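Local coordinates for diaphanous protein (PDB 4DVG) that probably acts as a diaphanous-type formin whose GBD-FH3 region receives Rho-family GTPases to control actin assembly, at residues Q175-S187 with K236-L248. Residues are numbered along the deposited sequence; the frame is centred on the assembly and turned at random.
Sequences QLDILLEITLTSS and KFKHASLVLINNL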
loop_
_atom_site.group_PDB
_atom_site.type_symbol
_atom_site.label_atom_id
_atom_site.label_comp_id
_atom_site.label_asym_id
_atom_site.label_seq_id
_atom_site.Cartn_x
_atom_site.Cartn_y
_atom_site.Cartn_z
ATOM N N GLN B 175 9.414 -7.603 -5.894
ATOM C CA GLN B 175 10.781 -7.314 -6.283
ATOM C C GLN B 175 10.905 -5.815 -6.533
ATOM O O GLN B 175 11.938 -5.203 -6.266
ATOM C CB GLN B 175 11.185 -8.108 -7.531
ATOM C CG GLN B 175 11.324 -9.601 -7.324
ATOM C CD GLN B 175 11.652 -10.333 -8.623
ATOM O OE1 GLN B 175 11.127 -9.990 -9.691
ATOM N NE2 GLN B 175 12.543 -11.328 -8.542
ATOM N N LEU B 176 9.826 -5.243 -7.039
ATOM C CA LEU B 176 9.748 -3.821 -7.292
ATOM C C LEU B 176 9.815 -3.034 -5.977
ATOM O O LEU B 176 10.505 -2.015 -5.889
ATOM C CB LEU B 176 8.432 -3.496 -8.020
ATOM C CG LEU B 176 8.311 -2.040 -8.461
ATOM C CD1 LEU B 176 9.444 -1.743 -9.440
ATOM C CD2 LEU B 176 6.964 -1.741 -9.059
ATOM N N ASP B 177 9.078 -3.495 -4.969
ATOM C CA ASP B 177 8.938 -2.733 -3.737
ATOM C C ASP B 177 10.276 -2.678 -3.028
ATOM O O ASP B 177 10.654 -1.656 -2.439
ATOM C CB ASP B 177 7.873 -3.332 -2.829
ATOM C CG ASP B 177 6.471 -3.086 -3.347
ATOM O OD1 ASP B 177 6.246 -1.966 -3.866
ATOM O OD2 ASP B 177 5.609 -4.008 -3.242
ATOM N N ILE B 178 11.001 -3.780 -3.116
ATOM C CA ILE B 178 12.309 -3.845 -2.504
ATOM C C ILE B 178 13.272 -2.923 -3.249
ATOM O O ILE B 178 14.050 -2.170 -2.631
ATOM C CB ILE B 178 12.806 -5.290 -2.437
ATOM C CG1 ILE B 178 11.913 -6.078 -1.479
ATOM C CG2 ILE B 178 14.222 -5.332 -1.969
ATOM C CD1 ILE B 178 12.170 -7.562 -1.498
ATOM N N LEU B 179 13.181 -2.944 -4.575
ATOM C CA LEU B 179 14.071 -2.121 -5.371
ATOM C C LEU B 179 13.858 -0.649 -5.026
ATOM O O LEU B 179 14.817 0.099 -4.812
ATOM C CB LEU B 179 13.855 -2.362 -6.857
ATOM C CG LEU B 179 14.715 -1.514 -7.797
ATOM C CD1 LEU B 179 16.071 -2.152 -8.034
ATOM C CD2 LEU B 179 13.996 -1.290 -9.110
ATOM N N LEU B 180 12.588 -0.251 -4.959
ATOM C CA LEU B 180 12.229 1.110 -4.628
ATOM C C LEU B 180 12.798 1.512 -3.273
ATOM O O LEU B 180 13.222 2.665 -3.077
ATOM C CB LEU B 180 10.723 1.284 -4.629
ATOM C CG LEU B 180 10.032 1.306 -5.988
ATOM C CD1 LEU B 180 8.522 1.431 -5.763
ATOM C CD2 LEU B 180 10.549 2.455 -6.880
ATOM N N GLU B 181 12.818 0.562 -2.342
ATOM C CA GLU B 181 13.410 0.827 -1.044
ATOM C C GLU B 181 14.956 0.936 -1.111
ATOM O O GLU B 181 15.533 1.870 -0.557
ATOM C CB GLU B 181 12.910 -0.154 0.022
ATOM C CG GLU B 181 13.514 0.070 1.421
ATOM C CD GLU B 181 13.462 1.516 1.890
ATOM O OE1 GLU B 181 12.602 2.279 1.417
ATOM O OE2 GLU B 181 14.285 1.892 2.741
ATOM N N ILE B 182 15.612 0.019 -1.825
ATOM C CA ILE B 182 17.046 0.153 -2.093
ATOM C C ILE B 182 17.375 1.514 -2.746
ATOM O O ILE B 182 18.369 2.143 -2.399
ATOM C CB ILE B 182 17.556 -0.934 -3.049
ATOM C CG1 ILE B 182 17.056 -2.329 -2.656
ATOM C CG2 ILE B 182 19.039 -0.858 -3.210
ATOM C CD1 ILE B 182 17.766 -2.959 -1.552
ATOM N N THR B 183 16.555 1.960 -3.697
ATOM C CA THR B 183 16.911 3.149 -4.476
ATOM C C THR B 183 16.824 4.375 -3.601
ATOM O O THR B 183 17.699 5.228 -3.631
ATOM C CB THR B 183 16.004 3.362 -5.705
ATOM O OG1 THR B 183 14.641 3.478 -5.273
ATOM C CG2 THR B 183 16.115 2.202 -6.624
ATOM N N LEU B 184 15.745 4.453 -2.835
ATOM C CA LEU B 184 15.578 5.478 -1.817
ATOM C C LEU B 184 16.796 5.503 -0.888
ATOM O O LEU B 184 17.326 6.577 -0.573
ATOM C CB LEU B 184 14.313 5.207 -1.013
ATOM C CG LEU B 184 13.865 6.350 -0.120
ATOM C CD1 LEU B 184 13.426 7.501 -0.999
ATOM C CD2 LEU B 184 12.738 5.893 0.801
ATOM N N THR B 185 17.255 4.326 -0.466
ATOM C CA THR B 185 18.415 4.287 0.402
ATOM C C THR B 185 19.638 4.889 -0.280
ATOM O O THR B 185 20.291 5.771 0.270
ATOM C CB THR B 185 18.721 2.867 0.897
ATOM O OG1 THR B 185 17.550 2.306 1.507
ATOM C CG2 THR B 185 19.862 2.907 1.909
ATOM N N SER B 186 19.921 4.427 -1.496
ATOM C CA SER B 186 21.081 4.874 -2.281
ATOM C C SER B 186 21.208 6.387 -2.472
ATOM O O SER B 186 22.285 6.884 -2.788
ATOM C CB SER B 186 21.036 4.225 -3.664
ATOM O OG SER B 186 20.006 4.786 -4.467
ATOM N N SER B 187 20.099 7.108 -2.315
ATOM C CA SER B 187 20.051 8.536 -2.601
ATOM C C SER B 187 20.075 9.311 -1.294
ATOM O O SER B 187 20.234 10.523 -1.281
ATOM C CB SER B 187 18.776 8.900 -3.379
ATOM O OG SER B 187 17.641 9.010 -2.507
ATOM N N LYS B 236 7.781 -0.008 -14.508
ATOM C CA LYS B 236 8.150 0.665 -13.267
ATOM C C LYS B 236 9.517 0.183 -12.802
ATOM O O LYS B 236 10.257 0.924 -12.154
ATOM C CB LYS B 236 7.120 0.412 -12.162
ATOM C CG LYS B 236 5.836 1.209 -12.285
ATOM C CD LYS B 236 5.098 1.252 -10.947
ATOM C CE LYS B 236 3.613 0.928 -11.109
ATOM N NZ LYS B 236 3.392 -0.499 -11.531
ATOM N N PHE B 237 9.847 -1.059 -13.155
ATOM C CA PHE B 237 11.054 -1.717 -12.665
ATOM C C PHE B 237 12.263 -1.350 -13.507
ATOM O O PHE B 237 13.356 -1.195 -12.976
ATOM C CB PHE B 237 10.860 -3.233 -12.658
ATOM C CG PHE B 237 11.937 -3.988 -11.939
ATOM C CD1 PHE B 237 11.793 -4.321 -10.602
ATOM C CD2 PHE B 237 13.085 -4.405 -12.611
ATOM C CE1 PHE B 237 12.781 -5.042 -9.933
ATOM C CE2 PHE B 237 14.082 -5.126 -11.954
ATOM C CZ PHE B 237 13.928 -5.442 -10.609
ATOM N N LYS B 238 12.063 -1.232 -14.819
ATOM C CA LYS B 238 13.110 -0.776 -15.719
ATOM C C LYS B 238 13.501 0.623 -15.315
ATOM O O LYS B 238 14.702 0.923 -15.097
ATOM C CB LYS B 238 12.641 -0.765 -17.165
ATOM C CG LYS B 238 12.492 -2.145 -17.767
ATOM C CD LYS B 238 13.826 -2.692 -18.261
ATOM C CE LYS B 238 13.620 -4.013 -19.011
ATOM N NZ LYS B 238 14.835 -4.421 -19.774
ATOM N N HIS B 239 12.493 1.483 -15.207
ATOM C CA HIS B 239 12.786 2.828 -14.767
ATOM C C HIS B 239 13.538 2.828 -13.442
ATOM O O HIS B 239 14.575 3.472 -13.317
ATOM C CB HIS B 239 11.545 3.704 -14.644
ATOM C CG HIS B 239 11.857 5.073 -14.130
ATOM N ND1 HIS B 239 11.467 5.509 -12.883
ATOM C CD2 HIS B 239 12.586 6.079 -14.669
ATOM C CE1 HIS B 239 11.905 6.741 -12.693
ATOM N NE2 HIS B 239 12.590 7.109 -13.762
ATOM N N ALA B 240 13.018 2.113 -12.451
ATOM C CA ALA B 240 13.566 2.233 -11.105
ATOM C C ALA B 240 14.988 1.700 -11.070
ATOM O O ALA B 240 15.846 2.235 -10.358
ATOM C CB ALA B 240 12.681 1.536 -10.079
ATOM N N SER B 241 15.227 0.661 -11.867
ATOM C CA SER B 241 16.547 0.076 -12.028
ATOM C C SER B 241 17.511 1.094 -12.655
ATOM O O SER B 241 18.638 1.260 -12.209
ATOM C CB SER B 241 16.459 -1.164 -12.897
ATOM O OG SER B 241 15.764 -2.212 -12.248
ATOM N N LEU B 242 17.058 1.794 -13.683
ATOM C CA LEU B 242 17.872 2.848 -14.259
ATOM C C LEU B 242 18.239 3.915 -13.231
ATOM O O LEU B 242 19.372 4.377 -13.180
ATOM C CB LEU B 242 17.177 3.458 -15.471
ATOM C CG LEU B 242 17.318 2.480 -16.640
ATOM C CD1 LEU B 242 16.321 2.706 -17.761
ATOM C CD2 LEU B 242 18.757 2.548 -17.152
ATOM N N VAL B 243 17.277 4.304 -12.410
ATOM C CA VAL B 243 17.522 5.340 -11.428
ATOM C C VAL B 243 18.592 4.893 -10.450
ATOM O O VAL B 243 19.484 5.656 -10.107
ATOM C CB VAL B 243 16.243 5.725 -10.687
ATOM C CG1 VAL B 243 16.563 6.689 -9.593
ATOM C CG2 VAL B 243 15.224 6.319 -11.658
ATOM N N LEU B 244 18.527 3.639 -10.031
ATOM C CA LEU B 244 19.533 3.097 -9.116
ATOM C C LEU B 244 20.938 3.087 -9.744
ATOM O O LEU B 244 21.938 3.422 -9.098
ATOM C CB LEU B 244 19.162 1.671 -8.693
ATOM C CG LEU B 244 20.194 1.080 -7.749
ATOM C CD1 LEU B 244 20.326 2.039 -6.600
ATOM C CD2 LEU B 244 19.831 -0.325 -7.285
ATOM N N ILE B 245 21.001 2.685 -11.007
ATOM C CA ILE B 245 22.262 2.561 -11.704
ATOM C C ILE B 245 22.916 3.914 -11.809
ATOM O O ILE B 245 24.055 4.085 -11.383
ATOM C CB ILE B 245 22.101 1.928 -13.094
ATOM C CG1 ILE B 245 21.919 0.416 -12.952
ATOM C CG2 ILE B 245 23.338 2.172 -13.935
ATOM C CD1 ILE B 245 21.151 -0.189 -14.125
ATOM N N ASN B 246 22.185 4.872 -12.354
ATOM C CA ASN B 246 22.661 6.238 -12.436
ATOM C C ASN B 246 23.072 6.847 -11.096
ATOM O O ASN B 246 24.032 7.610 -11.043
ATOM C CB ASN B 246 21.673 7.125 -13.203
ATOM C CG ASN B 246 21.670 6.806 -14.686
ATOM O OD1 ASN B 246 22.625 6.193 -15.183
ATOM N ND2 ASN B 246 20.606 7.200 -15.401
ATOM N N ASN B 247 22.375 6.488 -10.020
ATOM C CA ASN B 247 22.753 6.965 -8.694
ATOM C C ASN B 247 24.098 6.383 -8.287
ATOM O O ASN B 247 24.932 7.075 -7.724
ATOM C CB ASN B 247 21.685 6.658 -7.631
ATOM C CG ASN B 247 20.399 7.473 -7.830
ATOM O OD1 ASN B 247 20.309 8.299 -8.746
ATOM N ND2 ASN B 247 19.389 7.222 -6.986
ATOM N N LEU B 248 24.305 5.107 -8.570
ATOM C CA LEU B 248 25.542 4.447 -8.165
ATOM C C LEU B 248 26.737 4.999 -8.936
ATOM O O LEU B 248 27.825 5.120 -8.405
ATOM C CB LEU B 248 25.450 2.938 -8.371
ATOM C CG LEU B 248 24.487 2.193 -7.453
ATOM C CD1 LEU B 248 24.285 0.781 -7.967
ATOM C CD2 LEU B 248 24.977 2.206 -6.009
#
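Helices 175-187 and 236-248 run in the same direction, their axes inclined by 25° and 9.5 Å apart at closest approach, with L176 beside F237 and T183 beside L244. Leucines from both helices interlock as knobs in holes. L179 enters the hole formed by F237, A240, S241 and L244; its CG, anti to the backbone N (chi1 178°), sends CD2 against A240 CB and over one face of the F237 ring, 4.2 Å from the centroid in a CH-pi contact. L176 straddles the start of helix 236-248: CD1 lies 3.7 Å from F237 CD1, while CD2 meets the aliphatic base of K236. In return, L244 fits among L179, I182, T183 and S186, T183 CG2 resting 3.7 Å from L244 CB. The hydroxyls of T183 and S241 donate to carbonyls of their own helices, T183 OG1 to L180 O (2.7 Å) and S241 OG to F237 O (2.7 Å), which leaves the T183 methyl to face L244. F225 of helix 223-228 also packs on L179, S241 and L244. The interface is thus mainly apolar, and its interdigitated leucines join helix 172-187, in the GTPase-binding range, to helix 236-249, in the FH3 range, probably as in armadillo-like formin GBD-FH3 regions.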